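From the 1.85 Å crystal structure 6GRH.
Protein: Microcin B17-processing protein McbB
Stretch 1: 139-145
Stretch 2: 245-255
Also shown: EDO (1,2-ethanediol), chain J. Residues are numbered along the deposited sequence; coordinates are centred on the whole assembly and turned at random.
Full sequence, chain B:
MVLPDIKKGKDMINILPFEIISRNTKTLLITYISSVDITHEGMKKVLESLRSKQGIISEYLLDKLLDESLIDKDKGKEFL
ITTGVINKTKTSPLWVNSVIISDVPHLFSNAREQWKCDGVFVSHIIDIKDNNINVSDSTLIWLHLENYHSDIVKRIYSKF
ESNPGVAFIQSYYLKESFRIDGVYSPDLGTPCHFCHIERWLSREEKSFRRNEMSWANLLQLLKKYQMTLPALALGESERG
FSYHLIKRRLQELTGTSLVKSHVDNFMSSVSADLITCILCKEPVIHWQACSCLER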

ATOM      1  N   THR B 139      32.399  -9.370   5.895  1.00 32.51           N
ATOM      2  CA  THR B 139      31.721 -10.634   5.672  1.00 31.35           C
ATOM      3  C   THR B 139      30.216 -10.432   5.705  1.00 30.54           C
ATOM      4  O   THR B 139      29.710  -9.705   6.583  1.00 30.08           O
ATOM      5  CB  THR B 139      32.093 -11.623   6.779  1.00 32.65           C
ATOM      6  OG1 THR B 139      33.506 -11.832   6.752  1.00 34.00           O
ATOM      7  CG2 THR B 139      31.379 -12.940   6.625  1.00 32.06           C
ATOM      8  N   LEU B 140      29.516 -11.047   4.750  1.00 28.51           N
ATOM      9  CA  LEU B 140      28.054 -11.169   4.804  1.00 27.97           C
ATOM     10  C   LEU B 140      27.692 -12.384   5.661  1.00 28.22           C
ATOM     11  O   LEU B 140      28.114 -13.506   5.381  1.00 29.41           O
ATOM     12  CB  LEU B 140      27.462 -11.312   3.413  1.00 27.52           C
ATOM     13  CG  LEU B 140      25.940 -11.483   3.252  1.00 27.50           C
ATOM     14  CD1 LEU B 140      25.195 -10.262   3.753  1.00 27.88           C
ATOM     15  CD2 LEU B 140      25.603 -11.755   1.805  1.00 27.41           C
ATOM     16  N   ILE B 141      26.935 -12.162   6.722  1.00 26.99           N
ATOM     17  CA  ILE B 141      26.495 -13.233   7.590  1.00 26.79           C
ATOM     18  C   ILE B 141      25.043 -13.578   7.265  1.00 25.88           C
ATOM     19  O   ILE B 141      24.136 -12.745   7.478  1.00 24.99           O
ATOM     20  CB  ILE B 141      26.636 -12.846   9.084  1.00 27.36           C
ATOM     21  CG1 ILE B 141      28.083 -12.461   9.398  1.00 28.50           C
ATOM     22  CG2 ILE B 141      26.118 -13.966   9.971  1.00 27.59           C
ATOM     23  CD1 ILE B 141      28.322 -11.981  10.815  1.00 29.46           C
ATOM     24  N   TRP B 142      24.824 -14.795   6.768  1.00 25.08           N
ATOM     25  CA  TRP B 142      23.494 -15.314   6.542  1.00 24.56           C
ATOM     26  C   TRP B 142      23.086 -16.169   7.733  1.00 24.86           C
ATOM     27  O   TRP B 142      23.694 -17.194   7.991  1.00 24.84           O
ATOM     28  CB  TRP B 142      23.430 -16.152   5.252  1.00 24.63           C
ATOM     29  CG  TRP B 142      22.004 -16.414   4.832  1.00 24.05           C
ATOM     30  CD1 TRP B 142      21.039 -17.076   5.571  1.00 24.25           C
ATOM     31  CD2 TRP B 142      21.363 -15.996   3.633  1.00 23.27           C
ATOM     32  NE1 TRP B 142      19.861 -17.111   4.880  1.00 23.88           N
ATOM     33  CE2 TRP B 142      20.013 -16.432   3.707  1.00 23.21           C
ATOM     34  CE3 TRP B 142      21.789 -15.300   2.497  1.00 23.12           C
ATOM     35  CZ2 TRP B 142      19.084 -16.195   2.691  1.00 22.68           C
ATOM     36  CZ3 TRP B 142      20.872 -15.052   1.486  1.00 22.77           C
ATOM     37  CH2 TRP B 142      19.526 -15.499   1.595  1.00 22.90           C
ATOM     38  N   LEU B 143      22.051 -15.738   8.471  1.00 24.54           N
ATOM     39  CA  LEU B 143      21.528 -16.511   9.590  1.00 25.10           C
ATOM     40  C   LEU B 143      20.221 -17.173   9.186  1.00 24.56           C
ATOM     41  O   LEU B 143      19.257 -16.478   8.917  1.00 23.72           O
ATOM     42  CB  LEU B 143      21.320 -15.608  10.788  1.00 25.71           C
ATOM     43  CG  LEU B 143      20.643 -16.164  12.037  1.00 26.76           C
ATOM     44  CD1 LEU B 143      21.393 -17.349  12.637  1.00 27.78           C
ATOM     45  CD2 LEU B 143      20.509 -15.027  13.057  1.00 27.70           C
ATOM     46  N   HIS B 144      20.189 -18.504   9.153  1.00 25.07           N
ATOM     47  CA  HIS B 144      19.012 -19.238   8.725  1.00 25.00           C
ATOM     48  C   HIS B 144      18.518 -20.063   9.905  1.00 26.13           C
ATOM     49  O   HIS B 144      19.253 -20.901  10.418  1.00 26.81           O
ATOM     50  CB  HIS B 144      19.319 -20.127   7.524  1.00 24.88           C
ATOM     51  CG  HIS B 144      18.189 -21.020   7.136  1.00 24.64           C
ATOM     52  ND1 HIS B 144      17.050 -20.541   6.534  1.00 24.61           N
ATOM     53  CD2 HIS B 144      17.989 -22.339   7.330  1.00 25.40           C
ATOM     54  CE1 HIS B 144      16.211 -21.544   6.339  1.00 25.07           C
ATOM     55  NE2 HIS B 144      16.771 -22.652   6.780  1.00 25.46           N
ATOM     56  N   LEU B 145      17.256 -19.844  10.296  1.00 26.40           N
ATOM     57  CA  LEU B 145      16.632 -20.548  11.417  1.00 28.47           C
ATOM     58  C   LEU B 145      15.346 -21.282  11.025  1.00 29.54           C
ATOM     59  O   LEU B 145      14.400 -20.649  10.533  1.00 28.57           O
ATOM     60  CB  LEU B 145      16.304 -19.552  12.527  1.00 29.19           C
ATOM     61  CG  LEU B 145      17.512 -18.836  13.133  1.00 30.24           C
ATOM     62  CD1 LEU B 145      17.074 -17.802  14.157  1.00 30.85           C
ATOM     63  CD2 LEU B 145      18.458 -19.841  13.768  1.00 31.32           C
ATOM     64  N   LEU B 245      16.243 -20.632  -3.026  1.00 23.53           N
ATOM     65  CA  LEU B 245      16.092 -19.194  -2.798  1.00 23.95           C
ATOM     66  C   LEU B 245      17.273 -18.535  -2.093  1.00 23.27           C
ATOM     67  O   LEU B 245      17.677 -17.428  -2.460  1.00 23.00           O
ATOM     68  CB  LEU B 245      14.783 -18.885  -2.060  1.00 24.93           C
ATOM     69  CG  LEU B 245      13.499 -19.006  -2.856  1.00 26.93           C
ATOM     70  CD1 LEU B 245      12.297 -18.685  -1.961  1.00 27.86           C
ATOM     71  CD2 LEU B 245      13.473 -18.054  -4.018  1.00 27.86           C
ATOM     72  N   ILE B 246      17.836 -19.227  -1.112  1.00 23.18           N
ATOM     73  CA  ILE B 246      19.061 -18.795  -0.427  1.00 22.93           C
ATOM     74  C   ILE B 246      20.215 -18.680  -1.434  1.00 23.47           C
ATOM     75  O   ILE B 246      20.888 -17.629  -1.535  1.00 22.28           O
ATOM     76  CB  ILE B 246      19.408 -19.736   0.739  1.00 23.56           C
ATOM     77  CG1 ILE B 246      18.355 -19.636   1.855  1.00 23.57           C
ATOM     78  CG2 ILE B 246      20.779 -19.419   1.334  1.00 23.77           C
ATOM     79  CD1 ILE B 246      18.476 -20.666   2.956  1.00 23.73           C
ATOM     80  N   LYS B 247      20.419 -19.743  -2.210  1.00 23.54           N
ATOM     81  CA  LYS B 247      21.461 -19.740  -3.219  1.00 24.09           C
ATOM     82  C   LYS B 247      21.330 -18.576  -4.195  1.00 23.59           C
ATOM     83  O   LYS B 247      22.297 -17.830  -4.427  1.00 22.71           O
ATOM     84  CB  LYS B 247      21.483 -21.065  -3.981  1.00 25.26           C
ATOM     85  CG  LYS B 247      22.729 -21.165  -4.847  1.00 26.89           C
ATOM     86  CD  LYS B 247      22.664 -22.315  -5.824  1.00 28.51           C
ATOM     87  CE  LYS B 247      21.937 -21.892  -7.084  1.00 27.98           C
ATOM     88  NZ  LYS B 247      22.039 -23.014  -8.023  1.00 28.55           N
ATOM     89  N   ARG B 248      20.122 -18.399  -4.744  1.00 22.98           N
ATOM     90  CA  ARG B 248      19.920 -17.340  -5.705  1.00 23.06           C
ATOM     91  C   ARG B 248      20.067 -15.959  -5.117  1.00 22.81           C
ATOM     92  O   ARG B 248      20.598 -15.075  -5.770  1.00 22.40           O
ATOM     93  CB  ARG B 248      18.587 -17.447  -6.420  1.00 23.03           C
ATOM     94  CG  ARG B 248      18.529 -18.626  -7.347  1.00 23.90           C
ATOM     95  CD  ARG B 248      19.628 -18.587  -8.416  1.00 24.28           C
ATOM     96  NE  ARG B 248      19.249 -19.452  -9.516  1.00 24.93           N
ATOM     97  CZ  ARG B 248      20.070 -19.997 -10.398  1.00 26.09           C
ATOM     98  NH1 ARG B 248      21.385 -19.781 -10.365  1.00 26.74           N
ATOM     99  NH2 ARG B 248      19.547 -20.749 -11.357  1.00 27.08           N
ATOM    100  N   ARG B 249      19.652 -15.794  -3.872  1.00 23.21           N
ATOM    101  CA  ARG B 249      19.839 -14.530  -3.213  1.00 23.67           C
ATOM    102  C   ARG B 249      21.318 -14.213  -2.968  1.00 23.42           C
ATOM    103  O   ARG B 249      21.775 -13.099  -3.225  1.00 23.28           O
ATOM    104  CB  ARG B 249      18.962 -14.461  -1.940  1.00 24.76           C
ATOM    105  CG  ARG B 249      18.994 -13.107  -1.276  1.00 25.21           C
ATOM    106  CD  ARG B 249      18.216 -12.096  -2.093  1.00 25.97           C
ATOM    107  NE  ARG B 249      18.270 -10.793  -1.459  1.00 26.65           N
ATOM    108  CZ  ARG B 249      18.643  -9.648  -2.021  1.00 27.29           C
ATOM    109  NH1 ARG B 249      18.971  -9.557  -3.320  1.00 28.23           N
ATOM    110  NH2 ARG B 249      18.649  -8.548  -1.268  1.00 27.53           N
ATOM    111  N   LEU B 250      22.070 -15.172  -2.476  1.00 24.42           N
ATOM    112  CA  LEU B 250      23.509 -14.998  -2.318  1.00 25.77           C
ATOM    113  C   LEU B 250      24.184 -14.722  -3.639  1.00 25.53           C
ATOM    114  O   LEU B 250      25.105 -13.892  -3.725  1.00 25.36           O
ATOM    115  CB  LEU B 250      24.159 -16.230  -1.666  1.00 27.36           C
ATOM    116  CG  LEU B 250      24.186 -16.313  -0.144  1.00 28.68           C
ATOM    117  CD1 LEU B 250      24.712 -17.675   0.269  1.00 29.12           C
ATOM    118  CD2 LEU B 250      24.998 -15.181   0.484  1.00 28.77           C
ATOM    119  N   GLN B 251      23.741 -15.445  -4.671  1.00 25.79           N
ATOM    120  CA  GLN B 251      24.252 -15.252  -6.019  1.00 26.08           C
ATOM    121  C   GLN B 251      24.018 -13.826  -6.512  1.00 25.96           C
ATOM    122  O   GLN B 251      24.962 -13.200  -7.019  1.00 25.25           O
ATOM    123  CB  GLN B 251      23.680 -16.294  -6.956  1.00 26.77           C
ATOM    124  CG  GLN B 251      24.216 -16.213  -8.370  1.00 27.64           C
ATOM    125  CD  GLN B 251      23.828 -17.406  -9.215  1.00 28.82           C
ATOM    126  OE1 GLN B 251      23.108 -18.307  -8.767  1.00 30.23           O
ATOM    127  NE2 GLN B 251      24.384 -17.469 -10.410  1.00 28.60           N
ATOM    128  N   GLU B 252      22.805 -13.286  -6.296  1.00 26.71           N
ATOM    129  CA  GLU B 252      22.504 -11.914  -6.666  1.00 27.74           C
ATOM    130  C   GLU B 252      23.449 -10.922  -6.026  1.00 26.56           C
ATOM    131  O   GLU B 252      23.888  -9.973  -6.673  1.00 26.25           O
ATOM    132  CB  GLU B 252      21.090 -11.490  -6.233  1.00 29.94           C
ATOM    133  CG  GLU B 252      19.977 -12.068  -7.042  1.00 32.37           C
ATOM    134  CD  GLU B 252      18.592 -11.860  -6.399  1.00 34.64           C
ATOM    135  OE1 GLU B 252      18.456 -11.076  -5.432  1.00 32.78           O
ATOM    136  OE2 GLU B 252      17.639 -12.511  -6.884  1.00 38.32           O
ATOM    137  N   LEU B 253      23.724 -11.139  -4.750  1.00 25.69           N
ATOM    138  CA  LEU B 253      24.497 -10.203  -3.932  1.00 25.90           C
ATOM    139  C   LEU B 253      26.005 -10.321  -4.109  1.00 27.03           C
ATOM    140  O   LEU B 253      26.678  -9.292  -4.172  1.00 28.39           O
ATOM    141  CB  LEU B 253      24.164 -10.381  -2.443  1.00 25.30           C
ATOM    142  CG  LEU B 253      22.725  -9.965  -2.059  1.00 24.90           C
ATOM    143  CD1 LEU B 253      22.365 -10.534  -0.700  1.00 24.54           C
ATOM    144  CD2 LEU B 253      22.576  -8.461  -2.061  1.00 25.56           C
ATOM    145  N   THR B 254      26.513 -11.552  -4.172  1.00 26.86           N
ATOM    146  CA  THR B 254      27.961 -11.817  -4.137  1.00 28.56           C
ATOM    147  C   THR B 254      28.474 -12.758  -5.218  1.00 28.41           C
ATOM    148  O   THR B 254      29.676 -12.972  -5.296  1.00 29.04           O
ATOM    149  CB  THR B 254      28.398 -12.449  -2.779  1.00 29.24           C
ATOM    150  OG1 THR B 254      27.790 -13.753  -2.620  1.00 29.57           O
ATOM    151  CG2 THR B 254      28.011 -11.552  -1.618  1.00 29.18           C
ATOM    152  N   GLY B 255      27.598 -13.364  -6.009  1.00 26.98           N
ATOM    153  CA  GLY B 255      28.033 -14.425  -6.909  1.00 27.72           C
ATOM    154  C   GLY B 255      28.022 -13.997  -8.372  1.00 27.72           C
ATOM    155  O   GLY B 255      28.079 -12.805  -8.712  1.00 27.64           O
TER
HETATM  156  C1  EDO J 405      21.898 -22.596 -13.093  0.50 38.61           C
HETATM  157  O1  EDO J 405      21.750 -21.212 -13.420  0.50 37.48           O
HETATM  158  C2  EDO J 405      20.829 -23.370 -13.845  0.50 38.23           C
HETATM  159  O2  EDO J 405      20.670 -24.678 -13.301  0.50 39.20           O

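A β-strand that includes Leu140 to Leu143 and an α-helix that enters from earlier in the chain and includes Leu245 to Leu253 pack side by side and run nearly antiparallel, their directions differing by 165° and their axes approaching to 11.6 Å. No hydrogen bond or salt bridge crosses between them. What holds them is the fit of side chains, which buries 349 Å² counted over both sides.

The alternation of the strand sets the pattern. Leu140, Trp142 and His144 project toward the helix, while Thr139, Ile141, Leu143 and Leu145 lie out of its reach. Leucine, tryptophan and histidine thus face the helix in a row, with the largest in the middle.

Trp142 is the centrepiece, with 108 Å² covered by the helix. With chi1 at -166° (t), its indole reaches toward the helix with the six-membered ring leading, and wedges among Ile246, Arg249 and Leu250. Ile246 covers one face of the ring: its CG2 sits 3.9 Å from the centroid of the six-membered ring of Trp142, only 12° off the normal, a well-centred CH-pi contact, and its CG1 comes within 3.6 Å of Trp142 CZ2. Arg249 CB meets the ring edge at Trp142 CH2, 3.7 Å away, and Leu250 CG approaches Trp142 CE3 at the same 3.7 Å. A broad, flat ring suits this place because it can touch two successive turns of the helix at once. Its polar NE1 is hydrogen-bonded elsewhere in the structure.

Ile246 also serves His144. Its CD1 lies over the imidazole face, 4.2 Å from the centroid of the His144 ring and 24° off the normal. The branched isoleucine can thus offer a methyl to each of two aromatic rings, CG2 to the indole and CD1 to the imidazole.

At the other end of the strand, Leu140 supplies a compact bump. Its CD2 enters a hollow lined by Leu250 CD2 at 3.7 Å, Thr254 CG2 at 4.2 Å and Leu253 CD1 at 4.3 Å. Leu250 therefore links this pocket to the one around Trp142. Thr254 suits this partly exposed position because its two branches do different work: the methyl faces Leu140, while OG1 donates a 2.9 Å hydrogen bond to Leu250 O, one turn back.

Arg249 combines two characters. Its CA-to-CB bond points toward the strand and its aliphatic base packs on the indole, but the end of the chain leads away, where NH1 forms a 2.7 Å salt bridge with Glu252 OE1. The charge is thereby kept out of the apolar contact.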